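Methylocystis parvus OBBP MbnE (Methylocystis parvus OBBP, PDB 5ICQ) probably binds methanobactin, a copper-chelating peptide, in the periplasm as the solute-binding component of its uptake machinery. Local coordinates at residues A[331-336]-A[492-497]; A[485-490]-A[524-529]; A[511-516]-A[565-570]. One frame throughout, in Å; residues are numbered along the deposited sequence.

Following the chain from the N terminus, 331-336 comes first, in the loop leading from strand 322-326 to helix 336-343. Contact 1 closes a 155-residue loop when the chain returns at 492-497. Shortly before that return, helix 480-489 supplies 485-490, which contact 2 joins to 524-529 after 33 residues, so contacts 1 and 2 cross. Contact 3 opens at 511-516, inside the loop of contact 2, and closes at 565-570 beyond it; these two cross as well, whereas contacts 1 and 3 follow in series. Strands 494-498 and 567-572 both pair with strand 322-326, so contacts 1 and 3 reach one mixed sheet, and contact 2 packs beside it.

Contact 1 (A[331-336]-A[492-497]); sequences ALFKDA and FDMMIG. With SO4 (sulfate ion), chain C.
Phe-333 and Asp-493 share most of this contact, the ring of the one set against the backbone carbonyl of the other, with the side chain of Met-494 close by. The closest approach is polar on one side only. Phe-333 CE2 lies 3.3 Å from Asp-493 O, and the oxygen sits at the ring edge, near its plane, which brings it up to the C-H rim and not to the pi cloud. The same carbon is 4.1 Å from Asp-493 CB. Phe-333 CG stands anti to the carbonyl carbon (chi1 -73°), and this projects the ring across to the other segment.

The apolar part is looser: Met-494 CE stops 4.4 Å from Phe-333 CZ, at an oblique position. Leu-332 backs the aromatic ring, with its CG 3.7 Å above the plane and over the centre. Phe-326 and Phe-446 add edge-to-face rings around Phe-333, which therefore sits in an aromatic cluster with residues of strands 322-326 and 442-450.

The charged group of Asp-493 is satisfied elsewhere. Its OD1 forms a salt bridge with Arg-330 and its OD2 accepts a hydrogen bond from Glu-447 N, so each carboxylate oxygen has a partner outside the two segments. At the start of the loop segment, Ala-331 N donates to sulfate O4 at 2.8 Å with an N-H...O angle of 149°; the ion probably came from the crystallisation liquor.

The nearest alpha carbons, Phe-333 and Asp-493, are 8.1 Å apart, a spacing bridged by side chain and not by strand pairing. The arrangement is that of a loop folded back over the start of a strand: 331-336 follows strand 322-326, and 492-497 runs into and along its antiparallel neighbour 494-498, within the mixed sheet of a family 5 solute-binding protein.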
ATOM      1  N   ALA A 331     -26.785   7.328  14.290  1.00 14.15           N
ATOM      2  CA  ALA A 331     -26.895   8.343  15.335  1.00 13.36           C
ATOM      3  C   ALA A 331     -26.040   8.022  16.555  1.00  9.41           C
ATOM      4  O   ALA A 331     -25.491   8.931  17.187  1.00 10.54           O
ATOM      5  CB  ALA A 331     -28.364   8.504  15.742  1.00 21.90           C
ATOM      6  N   LEU A 332     -25.880   6.742  16.888  1.00 11.37           N
ATOM      7  CA  LEU A 332     -25.137   6.399  18.096  1.00 12.15           C
ATOM      8  C   LEU A 332     -23.667   6.798  18.028  1.00 10.35           C
ATOM      9  O   LEU A 332     -23.041   6.948  19.084  1.00  8.54           O
ATOM     10  CB  LEU A 332     -25.245   4.902  18.387  1.00 15.31           C
ATOM     11  CG  LEU A 332     -24.288   3.963  17.660  1.00 12.91           C
ATOM     12  CD1 LEU A 332     -24.474   2.541  18.202  1.00 14.45           C
ATOM     13  CD2 LEU A 332     -24.526   3.973  16.155  1.00 12.72           C
ATOM     14  N   PHE A 333     -23.099   6.977  16.828  1.00  7.67           N
ATOM     15  CA  PHE A 333     -21.681   7.317  16.682  1.00 11.07           C
ATOM     16  C   PHE A 333     -21.471   8.677  16.009  1.00 12.40           C
ATOM     17  O   PHE A 333     -20.414   8.923  15.420  1.00  9.56           O
ATOM     18  CB  PHE A 333     -20.937   6.222  15.910  1.00  5.71           C
ATOM     19  CG  PHE A 333     -20.722   4.950  16.703  1.00  8.54           C
ATOM     20  CD1 PHE A 333     -20.468   4.997  18.071  1.00  7.71           C
ATOM     21  CD2 PHE A 333     -20.780   3.704  16.080  1.00  7.48           C
ATOM     22  CE1 PHE A 333     -20.263   3.832  18.805  1.00 11.70           C
ATOM     23  CE2 PHE A 333     -20.574   2.526  16.810  1.00  7.09           C
ATOM     24  CZ  PHE A 333     -20.311   2.592  18.175  1.00  8.80           C
ATOM     25  N   LYS A 334     -22.447   9.576  16.089  1.00  9.46           N
ATOM     26  CA  LYS A 334     -22.303  10.857  15.407  1.00 10.82           C
ATOM     27  C   LYS A 334     -21.420  11.848  16.155  1.00  9.70           C
ATOM     28  O   LYS A 334     -20.923  12.796  15.539  1.00 16.10           O
ATOM     29  CB  LYS A 334     -23.682  11.471  15.159  1.00 11.18           C
ATOM     30  CG  LYS A 334     -24.375  10.820  13.965  1.00 17.37           C
ATOM     31  CD  LYS A 334     -25.616  11.568  13.536  1.00 25.47           C
ATOM     32  CE  LYS A 334     -26.244  10.891  12.329  1.00 32.03           C
ATOM     33  NZ  LYS A 334     -27.424  11.647  11.823  1.00 36.96           N
ATOM     34  N   ASP A 335     -21.197  11.660  17.452  1.00  9.78           N
ATOM     35  CA  ASP A 335     -20.484  12.649  18.265  1.00 10.50           C
ATOM     36  C   ASP A 335     -19.009  12.253  18.393  1.00 12.99           C
ATOM     37  O   ASP A 335     -18.696  11.189  18.935  1.00 12.15           O
ATOM     38  CB  ASP A 335     -21.151  12.775  19.635  1.00  9.68           C
ATOM     39  CG  ASP A 335     -20.657  13.991  20.437  1.00 17.73           C
ATOM     40  OD1 ASP A 335     -19.475  14.358  20.341  1.00 19.43           O
ATOM     41  OD2 ASP A 335     -21.469  14.580  21.177  1.00 21.60           O
ATOM     42  N   ALA A 336     -18.104  13.120  17.915  1.00 10.95           N
ATOM     43  CA  ALA A 336     -16.674  12.794  17.969  1.00  9.91           C
ATOM     44  C   ALA A 336     -16.184  12.614  19.400  1.00  8.92           C
ATOM     45  O   ALA A 336     -15.182  11.919  19.631  1.00  9.17           O
ATOM     46  CB  ALA A 336     -15.838  13.876  17.274  1.00 12.90           C
ATOM     47  N   PHE A 492     -23.398  -1.810   9.285  1.00  8.51           N
ATOM     48  CA  PHE A 492     -22.674  -2.191  10.494  1.00  7.39           C
ATOM     49  C   PHE A 492     -22.661  -0.993  11.436  1.00 13.88           C
ATOM     50  O   PHE A 492     -22.831   0.155  11.006  1.00  7.99           O
ATOM     51  CB  PHE A 492     -21.242  -2.661  10.172  1.00  8.55           C
ATOM     52  CG  PHE A 492     -20.407  -1.621   9.441  1.00 11.39           C
ATOM     53  CD1 PHE A 492     -19.737  -0.625  10.147  1.00  9.46           C
ATOM     54  CD2 PHE A 492     -20.298  -1.649   8.054  1.00 11.43           C
ATOM     55  CE1 PHE A 492     -18.991   0.343   9.479  1.00 14.04           C
ATOM     56  CE2 PHE A 492     -19.539  -0.690   7.376  1.00 11.50           C
ATOM     57  CZ  PHE A 492     -18.889   0.305   8.093  1.00 11.81           C
ATOM     58  N   ASP A 493     -22.500  -1.280  12.736  1.00  7.64           N
ATOM     59  CA  ASP A 493     -22.211  -0.217  13.701  1.00  9.20           C
ATOM     60  C   ASP A 493     -20.718   0.065  13.749  1.00 13.31           C
ATOM     61  O   ASP A 493     -20.291   1.230  13.758  1.00  9.81           O
ATOM     62  CB  ASP A 493     -22.685  -0.602  15.113  1.00  5.09           C
ATOM     63  CG  ASP A 493     -24.192  -0.771  15.221  1.00 16.56           C
ATOM     64  OD1 ASP A 493     -24.948  -0.089  14.487  1.00 13.14           O
ATOM     65  OD2 ASP A 493     -24.614  -1.588  16.072  1.00 11.86           O
ATOM     66  N   MET A 494     -19.922  -1.004  13.793  1.00  7.62           N
ATOM     67  CA  MET A 494     -18.470  -0.945  13.865  1.00 10.23           C
ATOM     68  C   MET A 494     -17.913  -2.165  13.149  1.00  8.78           C
ATOM     69  O   MET A 494     -18.509  -3.244  13.187  1.00  8.20           O
ATOM     70  CB  MET A 494     -17.988  -0.929  15.327  1.00  6.30           C
ATOM     71  CG  MET A 494     -16.453  -0.960  15.487  1.00  6.25           C
ATOM     72  SD  MET A 494     -15.968  -0.766  17.221  1.00  9.10           S
ATOM     73  CE  MET A 494     -16.279   0.977  17.458  1.00 11.32           C
ATOM     74  N   MET A 495     -16.781  -1.987  12.483  1.00  5.46           N
ATOM     75  CA  MET A 495     -16.094  -3.109  11.865  1.00  6.90           C
ATOM     76  C   MET A 495     -14.624  -2.750  11.848  1.00  8.94           C
ATOM     77  O   MET A 495     -14.241  -1.637  12.216  1.00 14.09           O
ATOM     78  CB  MET A 495     -16.632  -3.405  10.453  1.00  8.60           C
ATOM     79  CG  MET A 495     -16.453  -2.277   9.451  1.00 12.60           C
ATOM     80  SD  MET A 495     -16.905  -2.823   7.771  1.00 25.21           S
ATOM     81  CE  MET A 495     -15.431  -3.745   7.321  1.00 31.67           C
ATOM     82  N   ILE A 496     -13.787  -3.692  11.439  1.00  7.21           N
ATOM     83  CA  ILE A 496     -12.351  -3.432  11.350  1.00  6.57           C
ATOM     84  C   ILE A 496     -12.031  -3.080   9.907  1.00 13.05           C
ATOM     85  O   ILE A 496     -12.441  -3.794   8.985  1.00 13.53           O
ATOM     86  CB  ILE A 496     -11.535  -4.634  11.855  1.00  9.26           C
ATOM     87  CG1 ILE A 496     -11.708  -4.735  13.375  1.00 13.66           C
ATOM     88  CG2 ILE A 496     -10.061  -4.470  11.479  1.00 12.39           C
ATOM     89  CD1 ILE A 496     -11.140  -6.007  14.000  1.00 16.84           C
ATOM     90  N   GLY A 497     -11.340  -1.954   9.704  1.00 10.73           N
ATOM     91  CA  GLY A 497     -11.053  -1.479   8.370  1.00  9.84           C
ATOM     92  C   GLY A 497      -9.577  -1.185   8.210  1.00 12.72           C
ATOM     93  O   GLY A 497      -8.845  -1.025   9.185  1.00  9.87           O
TER
HETATM   94  S   SO4 C 702     -29.851   5.635  12.715  1.00 42.32           S
HETATM   95  O1  SO4 C 702     -29.812   5.034  11.382  1.00 45.94           O
HETATM   96  O2  SO4 C 702     -31.235   5.918  13.093  1.00 51.31           O
HETATM   97  O3  SO4 C 702     -29.273   4.697  13.675  1.00 41.69           O
HETATM   98  O4  SO4 C 702     -29.095   6.886  12.712  1.00 30.56           O

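Contact 2 (A[485-490]-A[524-529]); sequences RRRQKF and FNLAGA
The Phe-490 ring has Gln-488 O over the centre of one face, 4.1 Å above the plane, while Asn-525 O and Leu-526 CA approach its CE1 atom at a slant to the ring. Phe-490 CE1 is 3.7 Å from Asn-525 O. Arg-329 makes a cation-pi contact with the same ring and also donates to Leu-526 O, so one guanidinium links both segments.

The aliphatic half centres on Leu-526 CD2, which lies 4.2 Å from Phe-490 CE1 and 3.9 Å from Arg-487 CG. Arg-487 CG is anti to its own N (chi1 -178°), which brings this methylene to the leucine methyl, the two side chains crossing at a slant.

Asn-525 fixes the shape of the opposing loop. Its OD1 accepts Ala-529 N at 3.1 Å, tilted 28° from the carbonyl plane, and more weakly Gly-528 N. In return its ND2 donates to Ala-529 O at 3.1 Å, on a lone pair in the carbonyl plane.

Phe-490, with positive phi, leaves the helical backbone angles in a Schellman motif after helix 480-489. Its ring thus packs this motif against a type I beta turn, Asn-525 to Gly-528, braced by an asparagine side chain.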
ATOM      1  N   ARG A 485     -21.127  -8.042   1.558  1.00 11.47           N
ATOM      2  CA  ARG A 485     -22.326  -7.273   1.232  1.00 13.84           C
ATOM      3  C   ARG A 485     -22.597  -6.191   2.275  1.00 16.57           C
ATOM      4  O   ARG A 485     -22.976  -5.061   1.932  1.00 12.40           O
ATOM      5  CB  ARG A 485     -23.533  -8.198   1.110  1.00 18.79           C
ATOM      6  CG  ARG A 485     -24.847  -7.469   0.949  1.00 28.95           C
ATOM      7  CD  ARG A 485     -25.658  -8.015  -0.212  1.00 52.23           C
ATOM      8  NE  ARG A 485     -25.832  -9.460  -0.120  1.00 64.81           N
ATOM      9  CZ  ARG A 485     -25.430 -10.322  -1.049  1.00 69.77           C
ATOM     10  NH1 ARG A 485     -24.842  -9.883  -2.153  1.00 72.06           N
ATOM     11  NH2 ARG A 485     -25.627 -11.621  -0.883  1.00 68.28           N
ATOM     12  N   ARG A 486     -22.444  -6.524   3.553  1.00 16.05           N
ATOM     13  CA  ARG A 486     -22.723  -5.536   4.588  1.00 14.67           C
ATOM     14  C   ARG A 486     -21.672  -4.436   4.610  1.00 11.38           C
ATOM     15  O   ARG A 486     -21.996  -3.275   4.894  1.00 13.70           O
ATOM     16  CB  ARG A 486     -22.847  -6.222   5.947  1.00 10.79           C
ATOM     17  CG  ARG A 486     -24.152  -7.024   6.055  1.00  9.46           C
ATOM     18  CD  ARG A 486     -24.260  -7.748   7.395  1.00 15.22           C
ATOM     19  NE  ARG A 486     -24.190  -6.788   8.498  1.00 12.99           N
ATOM     20  CZ  ARG A 486     -24.240  -7.119   9.785  1.00 21.21           C
ATOM     21  NH1 ARG A 486     -24.374  -8.394  10.136  1.00 17.98           N
ATOM     22  NH2 ARG A 486     -24.159  -6.175  10.718  1.00 14.01           N
ATOM     23  N   ARG A 487     -20.419  -4.764   4.300  1.00 10.04           N
ATOM     24  CA  ARG A 487     -19.413  -3.714   4.212  1.00 10.72           C
ATOM     25  C   ARG A 487     -19.730  -2.760   3.064  1.00 17.34           C
ATOM     26  O   ARG A 487     -19.602  -1.537   3.209  1.00 13.31           O
ATOM     27  CB  ARG A 487     -18.022  -4.327   4.040  1.00  9.96           C
ATOM     28  CG  ARG A 487     -16.903  -3.308   3.978  1.00 17.59           C
ATOM     29  CD  ARG A 487     -15.591  -3.943   3.547  1.00 28.32           C
ATOM     30  NE  ARG A 487     -15.622  -4.254   2.123  1.00 41.09           N
ATOM     31  CZ  ARG A 487     -15.288  -5.428   1.598  1.00 51.38           C
ATOM     32  NH1 ARG A 487     -14.870  -6.417   2.380  1.00 49.06           N
ATOM     33  NH2 ARG A 487     -15.360  -5.605   0.286  1.00 50.46           N
ATOM     34  N   GLN A 488     -20.170  -3.309   1.924  1.00 13.91           N
ATOM     35  CA  GLN A 488     -20.478  -2.495   0.749  1.00 13.55           C
ATOM     36  C   GLN A 488     -21.650  -1.557   0.997  1.00 15.22           C
ATOM     37  O   GLN A 488     -21.672  -0.431   0.482  1.00 12.33           O
ATOM     38  CB  GLN A 488     -20.775  -3.403  -0.451  1.00 14.18           C
ATOM     39  CG  GLN A 488     -19.510  -4.013  -1.041  1.00 18.59           C
ATOM     40  CD  GLN A 488     -19.803  -5.100  -2.065  1.00 29.54           C
ATOM     41  OE1 GLN A 488     -20.940  -5.554  -2.196  1.00 24.47           O
ATOM     42  NE2 GLN A 488     -18.775  -5.518  -2.794  1.00 32.21           N
ATOM     43  N   LYS A 489     -22.648  -2.011   1.751  1.00  8.88           N
ATOM     44  CA  LYS A 489     -23.827  -1.217   2.050  1.00 10.54           C
ATOM     45  C   LYS A 489     -23.692  -0.407   3.333  1.00 13.24           C
ATOM     46  O   LYS A 489     -24.635   0.309   3.690  1.00 12.11           O
ATOM     47  CB  LYS A 489     -25.054  -2.130   2.141  1.00 14.84           C
ATOM     48  CG  LYS A 489     -25.320  -2.891   0.846  1.00 25.10           C
ATOM     49  CD  LYS A 489     -26.581  -3.750   0.929  1.00 39.85           C
ATOM     50  CE  LYS A 489     -26.991  -4.265  -0.455  1.00 46.10           C
ATOM     51  NZ  LYS A 489     -28.205  -5.137  -0.412  1.00 54.86           N
ATOM     52  N   PHE A 490     -22.547  -0.502   4.020  1.00 10.69           N
ATOM     53  CA  PHE A 490     -22.325   0.160   5.309  1.00 11.29           C
ATOM     54  C   PHE A 490     -23.357  -0.281   6.351  1.00 12.88           C
ATOM     55  O   PHE A 490     -23.817   0.513   7.179  1.00 11.60           O
ATOM     56  CB  PHE A 490     -22.310   1.689   5.152  1.00 11.02           C
ATOM     57  CG  PHE A 490     -21.376   2.175   4.055  1.00  9.58           C
ATOM     58  CD1 PHE A 490     -20.025   1.855   4.075  1.00 11.79           C
ATOM     59  CD2 PHE A 490     -21.860   2.952   3.005  1.00 11.22           C
ATOM     60  CE1 PHE A 490     -19.152   2.303   3.066  1.00 10.65           C
ATOM     61  CE2 PHE A 490     -21.001   3.407   1.989  1.00 13.17           C
ATOM     62  CZ  PHE A 490     -19.647   3.069   2.013  1.00 11.13           C
ATOM     63  N   PHE A 524     -14.381   2.958  -0.146  1.00  9.58           N
ATOM     64  CA  PHE A 524     -13.433   2.737   0.943  1.00  7.79           C
ATOM     65  C   PHE A 524     -13.684   3.622   2.153  1.00  9.19           C
ATOM     66  O   PHE A 524     -13.002   3.458   3.171  1.00  8.97           O
ATOM     67  CB  PHE A 524     -12.005   2.969   0.447  1.00 12.59           C
ATOM     68  CG  PHE A 524     -11.584   2.006  -0.625  1.00 27.44           C
ATOM     69  CD1 PHE A 524     -12.211   0.780  -0.752  1.00 31.42           C
ATOM     70  CD2 PHE A 524     -10.567   2.318  -1.512  1.00 37.09           C
ATOM     71  CE1 PHE A 524     -11.832  -0.115  -1.741  1.00 38.59           C
ATOM     72  CE2 PHE A 524     -10.189   1.420  -2.501  1.00 39.27           C
ATOM     73  CZ  PHE A 524     -10.822   0.210  -2.608  1.00 35.56           C
ATOM     74  N   ASN A 525     -14.634   4.544   2.072  1.00  7.16           N
ATOM     75  CA  ASN A 525     -14.890   5.479   3.168  1.00  7.17           C
ATOM     76  C   ASN A 525     -15.839   4.817   4.172  1.00  8.34           C
ATOM     77  O   ASN A 525     -17.026   5.134   4.270  1.00  7.06           O
ATOM     78  CB  ASN A 525     -15.452   6.789   2.619  1.00  5.28           C
ATOM     79  CG  ASN A 525     -15.483   7.900   3.666  1.00  7.19           C
ATOM     80  OD1 ASN A 525     -15.431   7.637   4.868  1.00  9.18           O
ATOM     81  ND2 ASN A 525     -15.589   9.144   3.206  1.00  6.50           N
ATOM     82  N   LEU A 526     -15.281   3.860   4.927  1.00  8.21           N
ATOM     83  CA  LEU A 526     -16.123   3.022   5.781  1.00  7.05           C
ATOM     84  C   LEU A 526     -16.772   3.818   6.907  1.00  5.99           C
ATOM     85  O   LEU A 526     -17.901   3.516   7.308  1.00  8.77           O
ATOM     86  CB  LEU A 526     -15.291   1.884   6.361  1.00  6.63           C
ATOM     87  CG  LEU A 526     -14.644   0.990   5.312  1.00  9.39           C
ATOM     88  CD1 LEU A 526     -13.761  -0.077   5.981  1.00 20.26           C
ATOM     89  CD2 LEU A 526     -15.733   0.351   4.489  1.00 15.53           C
ATOM     90  N   ALA A 527     -16.075   4.822   7.437  1.00  4.36           N
ATOM     91  CA  ALA A 527     -16.616   5.588   8.554  1.00  7.07           C
ATOM     92  C   ALA A 527     -17.703   6.566   8.128  1.00  9.44           C
ATOM     93  O   ALA A 527     -18.467   7.037   8.982  1.00  9.73           O
ATOM     94  CB  ALA A 527     -15.491   6.348   9.263  1.00  8.15           C
ATOM     95  N   GLY A 528     -17.795   6.885   6.839  1.00  8.82           N
ATOM     96  CA  GLY A 528     -18.726   7.919   6.421  1.00  8.69           C
ATOM     97  C   GLY A 528     -18.257   9.318   6.755  1.00  9.33           C
ATOM     98  O   GLY A 528     -19.085  10.195   7.016  1.00  8.14           O
ATOM     99  N   ALA A 529     -16.948   9.551   6.747  1.00  8.63           N
ATOM    100  CA  ALA A 529     -16.417  10.878   7.030  1.00  9.62           C
ATOM    101  C   ALA A 529     -16.840  11.846   5.937  1.00 10.48           C
ATOM    102  O   ALA A 529     -16.662  11.562   4.751  1.00 10.83           O
ATOM    103  CB  ALA A 529     -14.896  10.830   7.134  1.00  7.60           C
TER

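Contact 3 (A[511-516]-A[565-570]); sequences MRWSSA and FYVVPL
Packing of helix 508-513 against strand 567-572, a member of the mixed sheet of this periplasmic binding protein, is the setting here: Trp-513, of the segment that carries the helix, meets Tyr-566 and Val-567 where the strand begins. That strand pairs antiparallel with strand 322-326, and the backbone bond of Tyr-566 with Phe-326 lies beside this pairing.

The evidence lies at the rim of the indole's six-membered ring. Trp-513 CZ3 is 3.7 Å from Tyr-566 CB, and the methylene sits at the indole edge, near its plane. Tyr-566 CD2 is 3.8 Å from the same CZ3. The two aromatic rings are oblique, their centroids 5.6 Å apart and their planes at 49°; the closest touch is made by the CB of the tyrosine.

Torsion explains how the indole gets there. Trp-513 CG lies beside the backbone N, anti to the carbonyl carbon (chi1 -67°), and this brings the far end of the side chain nearer to the strand than its first bond would suggest.

Other residues enclose the indole. Tyr-499 stacks on it, Phe-366 brings a second aromatic ring against it, and Ile-534, Tyr-557 and Leu-561 touch it from helices 532-543 and 547-563. An alanine at Trp-513 is likely to open a gap among these partners, leaving Tyr-566 CB without its neighbour at the indole edge and the Tyr-499 ring without its stacking partner.

All the contact between the two segments is apolar, and it buries a modest 110 Å² in total. Val-567 completes it from the strand itself, crossing the indole at about a right angle, with its CG1 methyl at the ring edge, 4.2 Å from Trp-513 CH2.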
ATOM      1  N   MET A 511     -10.913   8.537  -2.200  1.00 10.61           N
ATOM      2  CA  MET A 511     -11.807   7.388  -2.121  1.00 14.24           C
ATOM      3  C   MET A 511     -12.060   7.003  -0.671  1.00 13.58           C
ATOM      4  O   MET A 511     -13.177   6.625  -0.310  1.00 15.03           O
ATOM      5  CB  MET A 511     -11.221   6.199  -2.890  1.00 14.67           C
ATOM      6  CG  MET A 511     -10.624   6.592  -4.236  1.00 26.39           C
ATOM      7  SD  MET A 511     -10.022   5.175  -5.178  1.00 37.44           S
ATOM      8  CE  MET A 511      -8.770   4.487  -4.114  1.00 31.32           C
ATOM      9  N   ARG A 512     -11.033   7.109   0.174  1.00  8.96           N
ATOM     10  CA  ARG A 512     -11.133   6.655   1.561  1.00  6.68           C
ATOM     11  C   ARG A 512     -11.807   7.663   2.489  1.00 10.20           C
ATOM     12  O   ARG A 512     -12.357   7.261   3.521  1.00  8.61           O
ATOM     13  CB  ARG A 512      -9.745   6.380   2.128  1.00  9.07           C
ATOM     14  CG  ARG A 512      -8.922   5.352   1.380  1.00 11.32           C
ATOM     15  CD  ARG A 512      -7.486   5.433   1.857  1.00 11.45           C
ATOM     16  NE  ARG A 512      -6.628   4.437   1.215  1.00 14.29           N
ATOM     17  CZ  ARG A 512      -5.378   4.176   1.595  1.00 19.89           C
ATOM     18  NH1 ARG A 512      -4.840   4.829   2.619  1.00 15.25           N
ATOM     19  NH2 ARG A 512      -4.667   3.251   0.961  1.00 21.06           N
ATOM     20  N   TRP A 513     -11.709   8.966   2.198  1.00  7.61           N
ATOM     21  CA  TRP A 513     -12.070   9.965   3.207  1.00  8.17           C
ATOM     22  C   TRP A 513     -12.897  11.146   2.708  1.00  9.08           C
ATOM     23  O   TRP A 513     -13.311  11.949   3.545  1.00 10.66           O
ATOM     24  CB  TRP A 513     -10.797  10.516   3.892  1.00 10.14           C
ATOM     25  CG  TRP A 513     -10.097   9.467   4.715  1.00  8.64           C
ATOM     26  CD1 TRP A 513      -8.917   8.832   4.426  1.00  6.63           C
ATOM     27  CD2 TRP A 513     -10.565   8.908   5.955  1.00  8.86           C
ATOM     28  NE1 TRP A 513      -8.628   7.908   5.414  1.00  9.72           N
ATOM     29  CE2 TRP A 513      -9.620   7.944   6.365  1.00  9.07           C
ATOM     30  CE3 TRP A 513     -11.689   9.137   6.758  1.00  7.73           C
ATOM     31  CZ2 TRP A 513      -9.770   7.206   7.547  1.00 13.86           C
ATOM     32  CZ3 TRP A 513     -11.835   8.407   7.936  1.00 10.94           C
ATOM     33  CH2 TRP A 513     -10.885   7.445   8.311  1.00 12.61           C
ATOM     34  N   SER A 514     -13.156  11.295   1.408  1.00 15.51           N
ATOM     35  CA  SER A 514     -13.845  12.491   0.931  1.00 12.64           C
ATOM     36  C   SER A 514     -15.341  12.417   1.220  1.00 11.93           C
ATOM     37  O   SER A 514     -15.937  11.336   1.276  1.00  9.68           O
ATOM     38  CB  SER A 514     -13.630  12.697  -0.571  1.00 11.16           C
ATOM     39  OG  SER A 514     -14.385  11.748  -1.302  1.00 19.37           O
ATOM     40  N   SER A 515     -15.944  13.598   1.403  1.00  8.29           N
ATOM     41  CA  SER A 515     -17.396  13.682   1.573  1.00  8.78           C
ATOM     42  C   SER A 515     -18.121  13.030   0.402  1.00 10.19           C
ATOM     43  O   SER A 515     -19.187  12.426   0.577  1.00 11.87           O
ATOM     44  CB  SER A 515     -17.826  15.146   1.677  1.00 11.84           C
ATOM     45  OG  SER A 515     -17.244  15.779   2.800  1.00 25.34           O
ATOM     46  N   ALA A 516     -17.565  13.171  -0.804  1.00  8.38           N
ATOM     47  CA  ALA A 516     -18.215  12.650  -2.009  1.00 10.48           C
ATOM     48  C   ALA A 516     -18.395  11.134  -1.960  1.00 11.73           C
ATOM     49  O   ALA A 516     -19.348  10.607  -2.547  1.00 12.62           O
ATOM     50  CB  ALA A 516     -17.408  13.040  -3.247  1.00 18.25           C
ATOM     51  N   PHE A 565     -11.591  11.099  15.216  1.00  6.28           N
ATOM     52  CA  PHE A 565     -11.811   9.833  15.914  1.00  8.52           C
ATOM     53  C   PHE A 565     -12.763   8.942  15.121  1.00  9.71           C
ATOM     54  O   PHE A 565     -13.718   8.367  15.655  1.00  7.43           O
ATOM     55  CB  PHE A 565     -12.310  10.089  17.342  1.00  6.80           C
ATOM     56  CG  PHE A 565     -11.320  10.872  18.149  1.00  7.92           C
ATOM     57  CD1 PHE A 565     -10.269  10.225  18.777  1.00 12.61           C
ATOM     58  CD2 PHE A 565     -11.369  12.268  18.180  1.00 13.92           C
ATOM     59  CE1 PHE A 565      -9.305  10.956  19.483  1.00 14.42           C
ATOM     60  CE2 PHE A 565     -10.415  13.003  18.881  1.00 15.15           C
ATOM     61  CZ  PHE A 565      -9.382  12.346  19.532  1.00 11.84           C
ATOM     62  N   TYR A 566     -12.492   8.846  13.815  1.00  7.24           N
ATOM     63  CA  TYR A 566     -13.273   7.969  12.953  1.00  7.58           C
ATOM     64  C   TYR A 566     -12.925   6.512  13.176  1.00  5.57           C
ATOM     65  O   TYR A 566     -13.733   5.629  12.852  1.00  7.44           O
ATOM     66  CB  TYR A 566     -13.046   8.328  11.483  1.00  7.89           C
ATOM     67  CG  TYR A 566     -13.408   9.761  11.175  1.00  9.99           C
ATOM     68  CD1 TYR A 566     -14.737  10.171  11.137  1.00 11.29           C
ATOM     69  CD2 TYR A 566     -12.416  10.709  10.930  1.00 11.50           C
ATOM     70  CE1 TYR A 566     -15.076  11.504  10.862  1.00 15.24           C
ATOM     71  CE2 TYR A 566     -12.745  12.033  10.654  1.00 13.07           C
ATOM     72  CZ  TYR A 566     -14.069  12.419  10.629  1.00 15.49           C
ATOM     73  OH  TYR A 566     -14.365  13.726  10.346  1.00 17.53           O
ATOM     74  N   VAL A 567     -11.731   6.245  13.695  1.00  5.20           N
ATOM     75  CA  VAL A 567     -11.243   4.885  13.878  1.00  7.10           C
ATOM     76  C   VAL A 567     -10.633   4.801  15.268  1.00 16.21           C
ATOM     77  O   VAL A 567     -10.210   5.808  15.842  1.00 22.48           O
ATOM     78  CB  VAL A 567     -10.192   4.471  12.814  1.00 15.53           C
ATOM     79  CG1 VAL A 567     -10.712   4.691  11.416  1.00 14.56           C
ATOM     80  CG2 VAL A 567      -8.921   5.262  13.007  1.00 22.32           C
ATOM     81  N   VAL A 568     -10.617   3.593  15.822  1.00  8.77           N
ATOM     82  CA  VAL A 568      -9.769   3.277  16.968  1.00  7.82           C
ATOM     83  C   VAL A 568      -8.533   2.583  16.414  1.00  7.72           C
ATOM     84  O   VAL A 568      -8.636   1.432  15.955  1.00  8.47           O
ATOM     85  CB  VAL A 568     -10.487   2.392  17.993  1.00  8.41           C
ATOM     86  CG1 VAL A 568      -9.565   2.130  19.207  1.00 10.13           C
ATOM     87  CG2 VAL A 568     -11.778   3.057  18.443  1.00  9.55           C
ATOM     88  N   PRO A 569      -7.372   3.229  16.396  1.00  8.52           N
ATOM     89  CA  PRO A 569      -6.221   2.646  15.699  1.00 10.90           C
ATOM     90  C   PRO A 569      -5.804   1.356  16.378  1.00  9.45           C
ATOM     91  O   PRO A 569      -5.840   1.244  17.606  1.00 10.20           O
ATOM     92  CB  PRO A 569      -5.133   3.720  15.825  1.00 17.96           C
ATOM     93  CG  PRO A 569      -5.824   4.948  16.328  1.00 14.78           C
ATOM     94  CD  PRO A 569      -7.034   4.485  17.086  1.00 10.01           C
ATOM     95  N   LEU A 570      -5.400   0.383  15.561  1.00 10.14           N
ATOM     96  CA  LEU A 570      -4.913  -0.883  16.086  1.00 11.74           C
ATOM     97  C   LEU A 570      -3.383  -0.861  16.128  1.00 10.08           C
ATOM     98  O   LEU A 570      -2.809  -0.061  16.874  1.00 10.01           O
ATOM     99  CB  LEU A 570      -5.474  -2.051  15.266  1.00  7.45           C
ATOM    100  CG  LEU A 570      -6.957  -2.301  15.606  1.00  9.92           C
ATOM    101  CD1 LEU A 570      -7.604  -3.278  14.632  1.00  9.28           C
ATOM    102  CD2 LEU A 570      -7.115  -2.811  17.045  1.00 12.44           C
TER